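Long-range contacts in CigR Protein (Salmonella enterica subsp. enterica serovar Typhimurium, PDB 4EW5), which is of unknown function but is probably an inner membrane protein, represented here by its C-terminal domain: residues Tyr32-Pro37 against Val77-Val82; Ala18-Leu23 against Ala93-Val98; Pro70-Lys75 against Leu83-Thr88. All coordinates share one frame; numbering follows the deposited sequence.

From the N terminus, helix 11-26 comes first, and its Ala18-Leu23 segment waits for Ala93-Val98 near the C terminus, so interaction 2 closes a loop that encloses both other contacts. Interaction 1 starts in the loop after that helix and closes on Val77-Val82, while interaction 3 joins Pro70-Lys75 to Leu83-Thr88. The segments of these two alternate along the chain, so their loops cross, and both use strand 80-85. Interaction 3 pairs the arms of a hairpin, interaction 1 seats a loop against its turn, and interaction 2 ties the helix to the chain leaving strand 91-95, outermost in the sheet of this chain. Interactions 2 and 3 also touch the second subunit.

Interaction 1 of 3, residues Tyr32-Pro37 against Val77-Val82; sequences YQSLPP and VGDNLV
Leu35 and Gly78 form the tight part of this contact, where the loop Tyr32-Pro37 lies against the turn between strands 72-77 and 80-85. Leu35 CG sits 3.8 Å from Gly78 CA, and this close seat suits a residue without a side chain. Gly78 also has a positive phi (68°), which glycine adopts readily. Leu35 CG stands anti to its own carbonyl carbon (chi1 -68°), and beyond it the two methyls diverge: CD2 lies 4.0 Å from Val77 CG1, while CD1 comes within 3.5 Å of Asn80 ND2. Leu35 and Val77 are both buried, their branched apolar ends meeting obliquely, with Ile53 touching both. Nearby, Gln33 O comes to 3.1 Å from Gly78 C.

The other side is looser and polar. Ser34, exposed, offers OG to Asp79 OD2 in a weak hydrogen bond of 3.5 Å. A water sits between loop and turn, accepting from Leu35 N and Asn80 ND2 and donating to Asp79 OD1 at 3.1 Å. It thus links the two where no direct backbone bond joins them. The other end of the Asn80 amide, OD1, is taken by Gly97 N and Asn96 ND2, which helps fix the group. Asp79 OD2 also lies close to Asp100 OD1, a like-charge neighbour that might raise the pKa of one of the two groups.

Within the turn, Asn80 N reaches Val77 O at 2.9 Å, and Val77 N bonds Asn80 O in return. This is a tight antiparallel beta hairpin closed by a type II' turn, with glycine at the first of its two central positions.

Interaction 2 of 3, residues Ala18-Leu23 against Ala93-Val98; sequences AVARQL and AIINGV. With EDO (1,2-ethanediol), chain C.
Arg21, on helix 11-26, and Val98, just beyond strand 91-95, have their CA atoms 4.9 Å apart, the closest CA pair between the two segments. Arg21 leaves the helix with CG anti to the backbone N (chi1 178°), and its chain then bends at chi2. Its NH1 donates to Val98 O at 2.9 Å, a fairly straight bond (162° at the hydrogen). The oxygen lies in the guanidinium plane, although the donor stands well above the carbonyl plane.

A long, many-headed donor suits this place, for NH1 also bonds Asp100 O and NH2 bonds Leu101 O, so one arginine gathers three carbonyls of the C-terminal tail. NH2 has a weak bond to O1 of an ethanediol, probably from the crystallisation liquor and also held by Tyr17 OH.

Beside this polar grip, the short Ala20 lets the chain come close: its CB meets Val98 CG2 at 3.5 Å, and Val98 CG1 lies 3.4 Å from Ala20 O. Ile95 CG2 approaches Ala20 CB more loosely, at 4.4 Å, while Ile15 of the second subunit also packs on Ile95. The contact is typical of an alpha/beta packing interface, here a helix set against the exit from an outermost strand of this chain's antiparallel sheet.

Interaction 3 of 3, residues Pro70-Lys75 against Leu83-Thr88; sequences PGYEWK and LIALST
Leu83 fits between Tyr72 and Trp74, the three side chains sharing one face of the sheet. Its CB lies over the six-membered ring of Trp74, 3.8 Å from CZ3. CG, anti to the backbone N (chi1 -175°), comes 4.0 Å from Tyr72 CB. There the chain forks. CD1 stands over the face of the indole, 3.6 Å from the centroid of the Trp74 five-membered ring and 7° off its normal, a clear CH-pi contact, and also touches Tyr72 CB at 3.8 Å. CD2 lies obliquely to the Tyr72 ring. A branched apolar end suits a place between two aromatic residues. Farther along, the Tyr72 ring approaches the small Ala85 obliquely, with CE2 3.7 Å from Ala85 CB. On this face, Pro8 of the second subunit packs on Tyr72 and Leu83.

Beneath the side chains, Glu73 and Ile84 form the hydrogen-bonded pair, each N reaching the other's O at 2.9 Å. Leu86 N adds a bond of 2.9 Å to Gly71 O, which also accepts from a water. On the opposite face, Ile84 CD1 meets the aliphatic start of Lys75, the two side chains crossing at about a right angle. The carboxylate of Glu73, folded back by the bend at chi2, takes the N-H of Trp74 through OE1 at 2.8 Å, using the anti lone pair. The Trp74 NE1 end is satisfied by Pro67 O.

Leu83-Thr88 falls in a span predicted as a transmembrane helix, yet here it is strand and turn. With strand axes at 142°, this is a twisted antiparallel beta hairpin.

Interaction 1 of 3, residues Tyr32-Pro37 against Val77-Val82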
ATOM      1  N   TYR A  32       9.770  -4.155 -19.019  1.00 33.55           N
ATOM      2  CA  TYR A  32       8.889  -5.193 -19.555  1.00 34.36           C
ATOM      3  C   TYR A  32       7.938  -4.577 -20.540  1.00 37.06           C
ATOM      4  O   TYR A  32       7.587  -3.430 -20.438  1.00 34.20           O
ATOM      5  CB  TYR A  32       8.089  -5.862 -18.507  1.00 32.64           C
ATOM      6  CG  TYR A  32       8.840  -6.809 -17.664  1.00 32.83           C
ATOM      7  CD1 TYR A  32       9.883  -6.360 -16.855  1.00 36.85           C
ATOM      8  CD2 TYR A  32       8.547  -8.137 -17.674  1.00 32.41           C
ATOM      9  CE1 TYR A  32      10.556  -7.237 -16.046  1.00 36.21           C
ATOM     10  CE2 TYR A  32       9.244  -9.021 -16.900  1.00 33.71           C
ATOM     11  CZ  TYR A  32      10.240  -8.537 -16.070  1.00 32.17           C
ATOM     12  OH  TYR A  32      10.939  -9.403 -15.320  1.00 34.17           O
ATOM     13  N   GLN A  33       7.574  -5.342 -21.556  1.00 39.61           N
ATOM     14  CA  GLN A  33       6.667  -4.839 -22.568  1.00 41.09           C
ATOM     15  C   GLN A  33       5.237  -4.805 -22.035  1.00 38.07           C
ATOM     16  O   GLN A  33       4.769  -5.767 -21.407  1.00 32.31           O
ATOM     17  CB  GLN A  33       6.726  -5.733 -23.801  1.00 46.46           C
ATOM     18  CG  GLN A  33       5.964  -5.175 -24.993  1.00 54.09           C
ATOM     19  CD  GLN A  33       6.370  -5.861 -26.275  1.00 60.61           C
ATOM     20  OE1 GLN A  33       7.542  -5.797 -26.672  1.00 66.66           O
ATOM     21  NE2 GLN A  33       5.404  -6.502 -26.952  1.00 66.13           N
ATOM     22  N   SER A  34       4.540  -3.733 -22.375  1.00 36.29           N
ATOM     23  CA  SER A  34       3.132  -3.577 -22.035  1.00 39.09           C
ATOM     24  C   SER A  34       2.315  -4.526 -22.854  1.00 41.06           C
ATOM     25  O   SER A  34       2.761  -4.998 -23.882  1.00 39.33           O
ATOM     26  CB  SER A  34       2.689  -2.155 -22.393  1.00 44.28           C
ATOM     27  OG  SER A  34       3.695  -1.218 -22.027  1.00 49.96           O
ATOM     28  N   LEU A  35       1.096  -4.743 -22.387  1.00 38.21           N
ATOM     29  CA  LEU A  35       0.120  -5.609 -22.999  1.00 39.24           C
ATOM     30  C   LEU A  35      -0.231  -4.986 -24.320  1.00 40.16           C
ATOM     31  O   LEU A  35      -0.081  -3.769 -24.500  1.00 41.44           O
ATOM     32  CB  LEU A  35      -1.117  -5.692 -22.098  1.00 37.71           C
ATOM     33  CG  LEU A  35      -0.936  -6.422 -20.759  1.00 39.12           C
ATOM     34  CD1 LEU A  35      -1.857  -5.953 -19.564  1.00 39.94           C
ATOM     35  CD2 LEU A  35      -1.081  -7.907 -21.114  1.00 33.41           C
ATOM     36  N   PRO A  36      -0.662  -5.807 -25.262  1.00 40.65           N
ATOM     37  CA  PRO A  36      -1.181  -5.233 -26.485  1.00 42.12           C
ATOM     38  C   PRO A  36      -2.252  -4.150 -26.249  1.00 40.43           C
ATOM     39  O   PRO A  36      -3.023  -4.207 -25.328  1.00 37.89           O
ATOM     40  CB  PRO A  36      -1.743  -6.447 -27.219  1.00 43.56           C
ATOM     41  CG  PRO A  36      -0.936  -7.611 -26.664  1.00 46.02           C
ATOM     42  CD  PRO A  36      -0.751  -7.276 -25.231  1.00 41.90           C
ATOM     43  N   PRO A  37      -2.280  -3.130 -27.094  1.00 48.36           N
ATOM     44  CA  PRO A  37      -3.299  -2.079 -26.960  1.00 48.03           C
ATOM     45  C   PRO A  37      -4.680  -2.727 -27.205  1.00 46.22           C
ATOM     46  O   PRO A  37      -4.798  -3.638 -28.035  1.00 44.77           O
ATOM     47  CB  PRO A  37      -2.919  -1.094 -28.061  1.00 52.36           C
ATOM     48  CG  PRO A  37      -2.254  -1.955 -29.107  1.00 52.78           C
ATOM     49  CD  PRO A  37      -1.645  -3.140 -28.426  1.00 51.59           C
ATOM     50  N   VAL A  77       2.257  -9.325 -15.624  1.00 23.39           N
ATOM     51  CA  VAL A  77       1.307  -9.330 -16.754  1.00 23.57           C
ATOM     52  C   VAL A  77       1.555  -8.043 -17.507  1.00 23.98           C
ATOM     53  O   VAL A  77       1.331  -6.971 -16.958  1.00 25.27           O
ATOM     54  CB  VAL A  77      -0.128  -9.381 -16.226  1.00 22.52           C
ATOM     55  CG1 VAL A  77      -1.134  -9.309 -17.378  1.00 26.15           C
ATOM     56  CG2 VAL A  77      -0.307 -10.654 -15.452  1.00 22.45           C
ATOM     57  N   GLY A  78       2.198  -8.132 -18.683  1.00 23.85           N
ATOM     58  CA  GLY A  78       2.601  -6.945 -19.417  1.00 25.07           C
ATOM     59  C   GLY A  78       3.678  -6.315 -18.557  1.00 26.83           C
ATOM     60  O   GLY A  78       4.666  -6.997 -18.160  1.00 27.29           O
ATOM     61  N   ASP A  79       3.509  -5.042 -18.256  1.00 27.38           N
ATOM     62  CA  ASP A  79       4.418  -4.377 -17.266  1.00 27.04           C
ATOM     63  C   ASP A  79       3.772  -4.126 -15.886  1.00 24.86           C
ATOM     64  O   ASP A  79       4.258  -3.296 -15.115  1.00 25.57           O
ATOM     65  CB  ASP A  79       5.065  -3.146 -17.835  1.00 30.42           C
ATOM     66  CG  ASP A  79       4.073  -2.055 -18.202  1.00 32.86           C
ATOM     67  OD1 ASP A  79       2.854  -2.310 -18.058  1.00 35.05           O
ATOM     68  OD2 ASP A  79       4.541  -0.989 -18.639  1.00 34.13           O
ATOM     69  N   ASN A  80       2.735  -4.890 -15.575  1.00 24.48           N
ATOM     70  CA  ASN A  80       1.949  -4.704 -14.341  1.00 24.23           C
ATOM     71  C   ASN A  80       2.169  -5.806 -13.346  1.00 21.68           C
ATOM     72  O   ASN A  80       2.518  -6.977 -13.716  1.00 21.39           O
ATOM     73  CB  ASN A  80       0.501  -4.661 -14.718  1.00 25.54           C
ATOM     74  CG  ASN A  80       0.225  -3.637 -15.851  1.00 28.33           C
ATOM     75  OD1 ASN A  80       0.606  -2.455 -15.759  1.00 29.51           O
ATOM     76  ND2 ASN A  80      -0.267  -4.138 -17.008  1.00 32.02           N
ATOM     77  N   LEU A  81       1.870  -5.525 -12.084  1.00 22.28           N
ATOM     78  CA  LEU A  81       1.981  -6.566 -11.073  1.00 20.47           C
ATOM     79  C   LEU A  81       0.546  -6.995 -10.730  1.00 21.98           C
ATOM     80  O   LEU A  81      -0.272  -6.139 -10.335  1.00 24.17           O
ATOM     81  CB  LEU A  81       2.642  -5.993  -9.818  1.00 21.48           C
ATOM     82  CG  LEU A  81       2.800  -6.909  -8.615  1.00 21.84           C
ATOM     83  CD1 LEU A  81       3.503  -8.240  -8.914  1.00 22.73           C
ATOM     84  CD2 LEU A  81       3.466  -6.132  -7.443  1.00 22.09           C
ATOM     85  N   VAL A  82       0.237  -8.286 -10.796  1.00 19.77           N
ATOM     86  CA  VAL A  82      -1.173  -8.737 -10.743  1.00 19.26           C
ATOM     87  C   VAL A  82      -1.275  -9.950  -9.835  1.00 18.99           C
ATOM     88  O   VAL A  82      -0.517 -10.913 -10.006  1.00 19.54           O
ATOM     89  CB  VAL A  82      -1.685  -9.086 -12.159  1.00 21.67           C
ATOM     90  CG1 VAL A  82      -3.186  -9.428 -12.070  1.00 20.95           C
ATOM     91  CG2 VAL A  82      -1.401  -7.936 -13.149  1.00 21.37           C
TER
HETATM   92  O   HOH W   1       0.580  -3.330 -19.857  1.00 34.42           O

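Interaction 2 of 3, residues Ala18-Leu23 against Ala93-Val98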
ATOM      1  N   ALA A  18       4.273   2.340  -4.766  1.00 18.85           N
ATOM      2  CA  ALA A  18       5.638   2.815  -4.437  1.00 20.51           C
ATOM      3  C   ALA A  18       6.533   1.680  -4.010  1.00 19.84           C
ATOM      4  O   ALA A  18       7.693   1.631  -4.405  1.00 20.77           O
ATOM      5  CB  ALA A  18       5.631   3.907  -3.390  1.00 21.09           C
ATOM      6  N   VAL A  19       6.010   0.770  -3.194  1.00 20.41           N
ATOM      7  CA  VAL A  19       6.877  -0.332  -2.710  1.00 20.58           C
ATOM      8  C   VAL A  19       7.117  -1.399  -3.812  1.00 18.79           C
ATOM      9  O   VAL A  19       8.232  -1.916  -3.967  1.00 17.95           O
ATOM     10  CB  VAL A  19       6.329  -0.989  -1.408  1.00 20.71           C
ATOM     11  CG1 VAL A  19       5.025  -1.736  -1.640  1.00 19.86           C
ATOM     12  CG2 VAL A  19       7.442  -1.917  -0.869  1.00 20.30           C
ATOM     13  N   ALA A  20       6.109  -1.635  -4.655  1.00 19.02           N
ATOM     14  CA  ALA A  20       6.232  -2.576  -5.786  1.00 19.17           C
ATOM     15  C   ALA A  20       7.245  -2.037  -6.771  1.00 19.73           C
ATOM     16  O   ALA A  20       8.067  -2.815  -7.314  1.00 19.09           O
ATOM     17  CB  ALA A  20       4.834  -2.885  -6.444  1.00 18.74           C
ATOM     18  N   ARG A  21       7.244  -0.716  -7.009  1.00 20.12           N
ATOM     19  CA  ARG A  21       8.185  -0.113  -7.920  1.00 20.23           C
ATOM     20  C   ARG A  21       9.587  -0.105  -7.321  1.00 20.62           C
ATOM     21  O   ARG A  21      10.546  -0.291  -8.010  1.00 20.05           O
ATOM     22  CB  ARG A  21       7.753   1.291  -8.330  1.00 21.43           C
ATOM     23  CG  ARG A  21       8.718   1.996  -9.253  1.00 23.37           C
ATOM     24  CD  ARG A  21       8.588   1.351 -10.652  1.00 23.69           C
ATOM     25  NE  ARG A  21       9.266   2.118 -11.675  1.00 25.11           N
ATOM     26  CZ  ARG A  21       9.554   1.679 -12.907  1.00 25.84           C
ATOM     27  NH1 ARG A  21       9.268   0.455 -13.290  1.00 24.33           N
ATOM     28  NH2 ARG A  21      10.155   2.516 -13.747  1.00 28.39           N
ATOM     29  N   GLN A  22       9.708   0.139  -6.027  1.00 21.83           N
ATOM     30  CA  GLN A  22      11.020  -0.024  -5.358  1.00 21.64           C
ATOM     31  C   GLN A  22      11.574  -1.402  -5.472  1.00 20.63           C
ATOM     32  O   GLN A  22      12.774  -1.573  -5.714  1.00 21.87           O
ATOM     33  CB  GLN A  22      10.906   0.315  -3.883  1.00 23.73           C
ATOM     34  CG  GLN A  22      10.639   1.745  -3.641  1.00 25.67           C
ATOM     35  CD  GLN A  22      10.230   2.022  -2.192  1.00 29.49           C
ATOM     36  OE1 GLN A  22       9.815   1.136  -1.455  1.00 27.45           O
ATOM     37  NE2 GLN A  22      10.293   3.279  -1.836  1.00 30.31           N
ATOM     38  N   LEU A  23      10.729  -2.439  -5.289  1.00 19.98           N
ATOM     39  CA  LEU A  23      11.166  -3.804  -5.445  1.00 20.41           C
ATOM     40  C   LEU A  23      11.594  -4.057  -6.889  1.00 21.93           C
ATOM     41  O   LEU A  23      12.684  -4.609  -7.177  1.00 21.81           O
ATOM     42  CB  LEU A  23      10.014  -4.742  -5.049  1.00 20.64           C
ATOM     43  CG  LEU A  23       9.741  -4.886  -3.557  1.00 20.97           C
ATOM     44  CD1 LEU A  23       8.339  -5.442  -3.267  1.00 18.97           C
ATOM     45  CD2 LEU A  23      10.833  -5.776  -2.931  1.00 21.17           C
ATOM     46  N   ALA A  93      -6.022  -8.304  -7.775  1.00 20.24           N
ATOM     47  CA  ALA A  93      -5.492  -6.973  -7.493  1.00 21.35           C
ATOM     48  C   ALA A  93      -4.574  -6.683  -8.600  1.00 21.92           C
ATOM     49  O   ALA A  93      -3.971  -7.625  -9.131  1.00 21.97           O
ATOM     50  CB  ALA A  93      -4.723  -6.919  -6.161  1.00 18.77           C
ATOM     51  N   ILE A  94      -4.516  -5.405  -8.982  1.00 20.73           N
ATOM     52  CA  ILE A  94      -3.749  -4.969 -10.081  1.00 21.59           C
ATOM     53  C   ILE A  94      -2.974  -3.717  -9.594  1.00 21.99           C
ATOM     54  O   ILE A  94      -3.550  -2.764  -9.090  1.00 22.21           O
ATOM     55  CB  ILE A  94      -4.621  -4.514 -11.272  1.00 22.92           C
ATOM     56  CG1 ILE A  94      -5.527  -5.658 -11.759  1.00 23.70           C
ATOM     57  CG2 ILE A  94      -3.766  -3.979 -12.439  1.00 22.25           C
ATOM     58  CD1 ILE A  94      -6.688  -5.116 -12.583  1.00 24.07           C
ATOM     59  N   ILE A  95      -1.676  -3.725  -9.772  1.00 21.22           N
ATOM     60  CA  ILE A  95      -0.836  -2.534  -9.565  1.00 21.37           C
ATOM     61  C   ILE A  95      -0.128  -2.241 -10.841  1.00 21.75           C
ATOM     62  O   ILE A  95       0.795  -2.940 -11.269  1.00 21.81           O
ATOM     63  CB  ILE A  95       0.168  -2.809  -8.430  1.00 23.31           C
ATOM     64  CG1 ILE A  95      -0.615  -3.283  -7.208  1.00 25.58           C
ATOM     65  CG2 ILE A  95       1.030  -1.601  -8.119  1.00 22.42           C
ATOM     66  CD1 ILE A  95       0.265  -3.834  -6.108  1.00 26.21           C
ATOM     67  N   ASN A  96      -0.565  -1.205 -11.528  1.00 24.45           N
ATOM     68  CA  ASN A  96      -0.056  -0.918 -12.857  1.00 25.66           C
ATOM     69  C   ASN A  96       1.329  -0.242 -12.937  1.00 23.27           C
ATOM     70  O   ASN A  96       1.728   0.521 -12.067  1.00 23.38           O
ATOM     71  CB  ASN A  96      -1.086  -0.049 -13.602  1.00 30.14           C
ATOM     72  CG  ASN A  96      -2.349  -0.830 -13.982  1.00 32.40           C
ATOM     73  OD1 ASN A  96      -3.433  -0.369 -13.745  1.00 39.30           O
ATOM     74  ND2 ASN A  96      -2.191  -2.012 -14.535  1.00 31.71           N
ATOM     75  N   GLY A  97       2.075  -0.605 -13.954  1.00 23.69           N
ATOM     76  CA  GLY A  97       3.292   0.039 -14.312  1.00 24.23           C
ATOM     77  C   GLY A  97       4.552  -0.297 -13.525  1.00 24.89           C
ATOM     78  O   GLY A  97       5.622   0.314 -13.769  1.00 25.83           O
ATOM     79  N   VAL A  98       4.421  -1.283 -12.638  1.00 23.49           N
ATOM     80  CA  VAL A  98       5.495  -1.646 -11.706  1.00 22.69           C
ATOM     81  C   VAL A  98       6.789  -2.010 -12.413  1.00 22.63           C
ATOM     82  O   VAL A  98       7.839  -1.654 -11.965  1.00 23.91           O
ATOM     83  CB  VAL A  98       4.985  -2.804 -10.811  1.00 20.88           C
ATOM     84  CG1 VAL A  98       6.143  -3.526 -10.080  1.00 20.05           C
ATOM     85  CG2 VAL A  98       3.986  -2.219  -9.809  1.00 21.28           C
TER
HETATM   86  C1  EDO C 501       9.958   5.249 -11.194  1.00 33.79           C
HETATM   87  O1  EDO C 501      10.975   5.426 -12.267  1.00 36.66           O
HETATM   88  C2  EDO C 501       8.485   5.382 -11.670  1.00 37.68           C
HETATM   89  O2  EDO C 501       7.446   5.817 -10.710  1.00 33.64           O

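Interaction 3 of 3, residues Pro70-Lys75 against Leu83-Thr88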
ATOM      1  N   PRO A  70      -2.819 -17.679   0.543  1.00 22.97           N
ATOM      2  CA  PRO A  70      -2.904 -19.037   0.089  1.00 23.56           C
ATOM      3  C   PRO A  70      -3.969 -19.131  -0.982  1.00 23.19           C
ATOM      4  O   PRO A  70      -5.040 -18.574  -0.816  1.00 24.48           O
ATOM      5  CB  PRO A  70      -3.314 -19.777   1.344  1.00 24.71           C
ATOM      6  CG  PRO A  70      -2.576 -19.028   2.412  1.00 26.47           C
ATOM      7  CD  PRO A  70      -2.705 -17.596   2.011  1.00 25.59           C
ATOM      8  N   GLY A  71      -3.665 -19.814  -2.074  1.00 22.91           N
ATOM      9  CA  GLY A  71      -4.565 -19.907  -3.216  1.00 23.32           C
ATOM     10  C   GLY A  71      -4.499 -18.804  -4.226  1.00 22.08           C
ATOM     11  O   GLY A  71      -5.295 -18.773  -5.207  1.00 24.23           O
ATOM     12  N   TYR A  72      -3.515 -17.929  -4.080  1.00 21.87           N
ATOM     13  CA  TYR A  72      -3.313 -16.789  -5.067  1.00 21.46           C
ATOM     14  C   TYR A  72      -1.808 -16.629  -5.278  1.00 22.89           C
ATOM     15  O   TYR A  72      -1.020 -17.000  -4.384  1.00 21.89           O
ATOM     16  CB  TYR A  72      -3.819 -15.484  -4.466  1.00 23.08           C
ATOM     17  CG  TYR A  72      -5.320 -15.476  -4.144  1.00 23.70           C
ATOM     18  CD1 TYR A  72      -5.805 -16.113  -3.011  1.00 21.66           C
ATOM     19  CD2 TYR A  72      -6.268 -14.911  -5.044  1.00 23.85           C
ATOM     20  CE1 TYR A  72      -7.171 -16.243  -2.775  1.00 23.58           C
ATOM     21  CE2 TYR A  72      -7.627 -14.975  -4.784  1.00 25.37           C
ATOM     22  CZ  TYR A  72      -8.057 -15.653  -3.644  1.00 26.81           C
ATOM     23  OH  TYR A  72      -9.370 -15.692  -3.364  1.00 28.31           O
ATOM     24  N   GLU A  73      -1.410 -16.008  -6.385  1.00 22.14           N
ATOM     25  CA  GLU A  73      -0.006 -15.753  -6.627  1.00 23.02           C
ATOM     26  C   GLU A  73       0.159 -14.475  -7.412  1.00 21.31           C
ATOM     27  O   GLU A  73      -0.663 -14.141  -8.270  1.00 20.53           O
ATOM     28  CB  GLU A  73       0.618 -16.878  -7.379  1.00 24.62           C
ATOM     29  CG  GLU A  73       2.116 -16.846  -7.542  1.00 27.16           C
ATOM     30  CD  GLU A  73       2.886 -16.676  -6.242  1.00 30.71           C
ATOM     31  OE1 GLU A  73       2.823 -15.559  -5.704  1.00 27.11           O
ATOM     32  OE2 GLU A  73       3.590 -17.641  -5.792  1.00 33.21           O
ATOM     33  N   TRP A  74       1.241 -13.772  -7.115  1.00 19.14           N
ATOM     34  CA  TRP A  74       1.585 -12.531  -7.794  1.00 19.56           C
ATOM     35  C   TRP A  74       2.262 -12.899  -9.134  1.00 20.37           C
ATOM     36  O   TRP A  74       3.086 -13.849  -9.174  1.00 21.71           O
ATOM     37  CB  TRP A  74       2.544 -11.731  -6.943  1.00 20.01           C
ATOM     38  CG  TRP A  74       1.890 -11.091  -5.765  1.00 19.94           C
ATOM     39  CD1 TRP A  74       1.930 -11.487  -4.439  1.00 19.25           C
ATOM     40  CD2 TRP A  74       1.029  -9.924  -5.799  1.00 19.88           C
ATOM     41  NE1 TRP A  74       1.219 -10.650  -3.654  1.00 19.64           N
ATOM     42  CE2 TRP A  74       0.653  -9.663  -4.409  1.00 19.51           C
ATOM     43  CE3 TRP A  74       0.599  -9.054  -6.798  1.00 19.20           C
ATOM     44  CZ2 TRP A  74      -0.137  -8.608  -4.059  1.00 17.76           C
ATOM     45  CZ3 TRP A  74      -0.181  -7.991  -6.410  1.00 19.81           C
ATOM     46  CH2 TRP A  74      -0.533  -7.771  -5.072  1.00 19.26           C
ATOM     47  N   LYS A  75       1.886 -12.211 -10.206  1.00 18.57           N
ATOM     48  CA  LYS A  75       2.422 -12.453 -11.537  1.00 20.66           C
ATOM     49  C   LYS A  75       2.796 -11.146 -12.209  1.00 19.84           C
ATOM     50  O   LYS A  75       2.227 -10.078 -11.882  1.00 20.65           O
ATOM     51  CB  LYS A  75       1.399 -13.191 -12.384  1.00 21.11           C
ATOM     52  CG  LYS A  75       1.050 -14.540 -11.842  1.00 24.04           C
ATOM     53  CD  LYS A  75       2.167 -15.531 -12.208  1.00 27.90           C
ATOM     54  CE  LYS A  75       2.074 -16.838 -11.462  1.00 33.81           C
ATOM     55  NZ  LYS A  75       3.342 -17.565 -11.594  1.00 33.63           N
ATOM     56  N   LEU A  83      -2.136  -9.898  -8.812  1.00 18.65           N
ATOM     57  CA  LEU A  83      -2.394 -11.011  -7.991  1.00 17.61           C
ATOM     58  C   LEU A  83      -3.541 -11.793  -8.676  1.00 21.13           C
ATOM     59  O   LEU A  83      -4.618 -11.222  -8.960  1.00 20.19           O
ATOM     60  CB  LEU A  83      -2.922 -10.594  -6.634  1.00 18.60           C
ATOM     61  CG  LEU A  83      -3.139 -11.676  -5.567  1.00 17.44           C
ATOM     62  CD1 LEU A  83      -1.815 -12.332  -5.116  1.00 17.03           C
ATOM     63  CD2 LEU A  83      -3.890 -11.173  -4.361  1.00 18.43           C
ATOM     64  N   ILE A  84      -3.359 -13.095  -8.773  1.00 20.36           N
ATOM     65  CA  ILE A  84      -4.264 -13.924  -9.580  1.00 23.48           C
ATOM     66  C   ILE A  84      -4.586 -15.160  -8.760  1.00 23.89           C
ATOM     67  O   ILE A  84      -3.676 -15.756  -8.146  1.00 26.93           O
ATOM     68  CB  ILE A  84      -3.530 -14.292 -10.896  1.00 26.89           C
ATOM     69  CG1 ILE A  84      -3.427 -13.061 -11.771  1.00 27.84           C
ATOM     70  CG2 ILE A  84      -4.236 -15.343 -11.690  1.00 30.20           C
ATOM     71  CD1 ILE A  84      -2.566 -13.239 -13.026  1.00 32.79           C
ATOM     72  N   ALA A  85      -5.868 -15.515  -8.692  1.00 22.20           N
ATOM     73  CA  ALA A  85      -6.282 -16.762  -8.066  1.00 24.66           C
ATOM     74  C   ALA A  85      -5.744 -17.969  -8.839  1.00 26.88           C
ATOM     75  O   ALA A  85      -5.847 -18.050 -10.085  1.00 28.23           O
ATOM     76  CB  ALA A  85      -7.808 -16.851  -8.000  1.00 26.74           C
ATOM     77  N   LEU A  86      -5.167 -18.909  -8.104  1.00 27.38           N
ATOM     78  CA  LEU A  86      -4.616 -20.073  -8.705  1.00 28.37           C
ATOM     79  C   LEU A  86      -5.757 -20.848  -9.317  1.00 29.69           C
ATOM     80  O   LEU A  86      -6.859 -20.843  -8.815  1.00 30.91           O
ATOM     81  CB  LEU A  86      -3.887 -20.962  -7.691  1.00 27.70           C
ATOM     82  CG  LEU A  86      -2.543 -20.375  -7.204  1.00 30.18           C
ATOM     83  CD1 LEU A  86      -1.999 -21.364  -6.138  1.00 32.62           C
ATOM     84  CD2 LEU A  86      -1.506 -20.160  -8.296  1.00 33.95           C
ATOM     85  N   SER A  87      -5.466 -21.544 -10.374  1.00 29.71           N
ATOM     86  CA  SER A  87      -6.468 -22.375 -11.035  1.00 31.92           C
ATOM     87  C   SER A  87      -7.441 -21.539 -11.881  1.00 30.74           C
ATOM     88  O   SER A  87      -7.490 -21.756 -13.098  1.00 33.54           O
ATOM     89  CB  SER A  87      -7.238 -23.291 -10.091  1.00 32.83           C
ATOM     90  OG  SER A  87      -8.124 -24.153 -10.843  1.00 32.40           O
ATOM     91  N   THR A  88      -8.223 -20.626 -11.298  1.00 25.98           N
ATOM     92  CA  THR A  88      -9.223 -19.889 -12.096  1.00 25.26           C
ATOM     93  C   THR A  88      -8.635 -18.705 -12.837  1.00 26.00           C
ATOM     94  O   THR A  88      -9.257 -18.166 -13.788  1.00 26.05           O
ATOM     95  CB  THR A  88     -10.318 -19.343 -11.194  1.00 24.96           C
ATOM     96  OG1 THR A  88      -9.653 -18.493 -10.240  1.00 27.63           O
ATOM     97  CG2 THR A  88     -11.023 -20.412 -10.435  1.00 28.17           C
TER
HETATM   98  O   HOH W   2      -6.961 -20.540  -6.306  1.00 41.49           O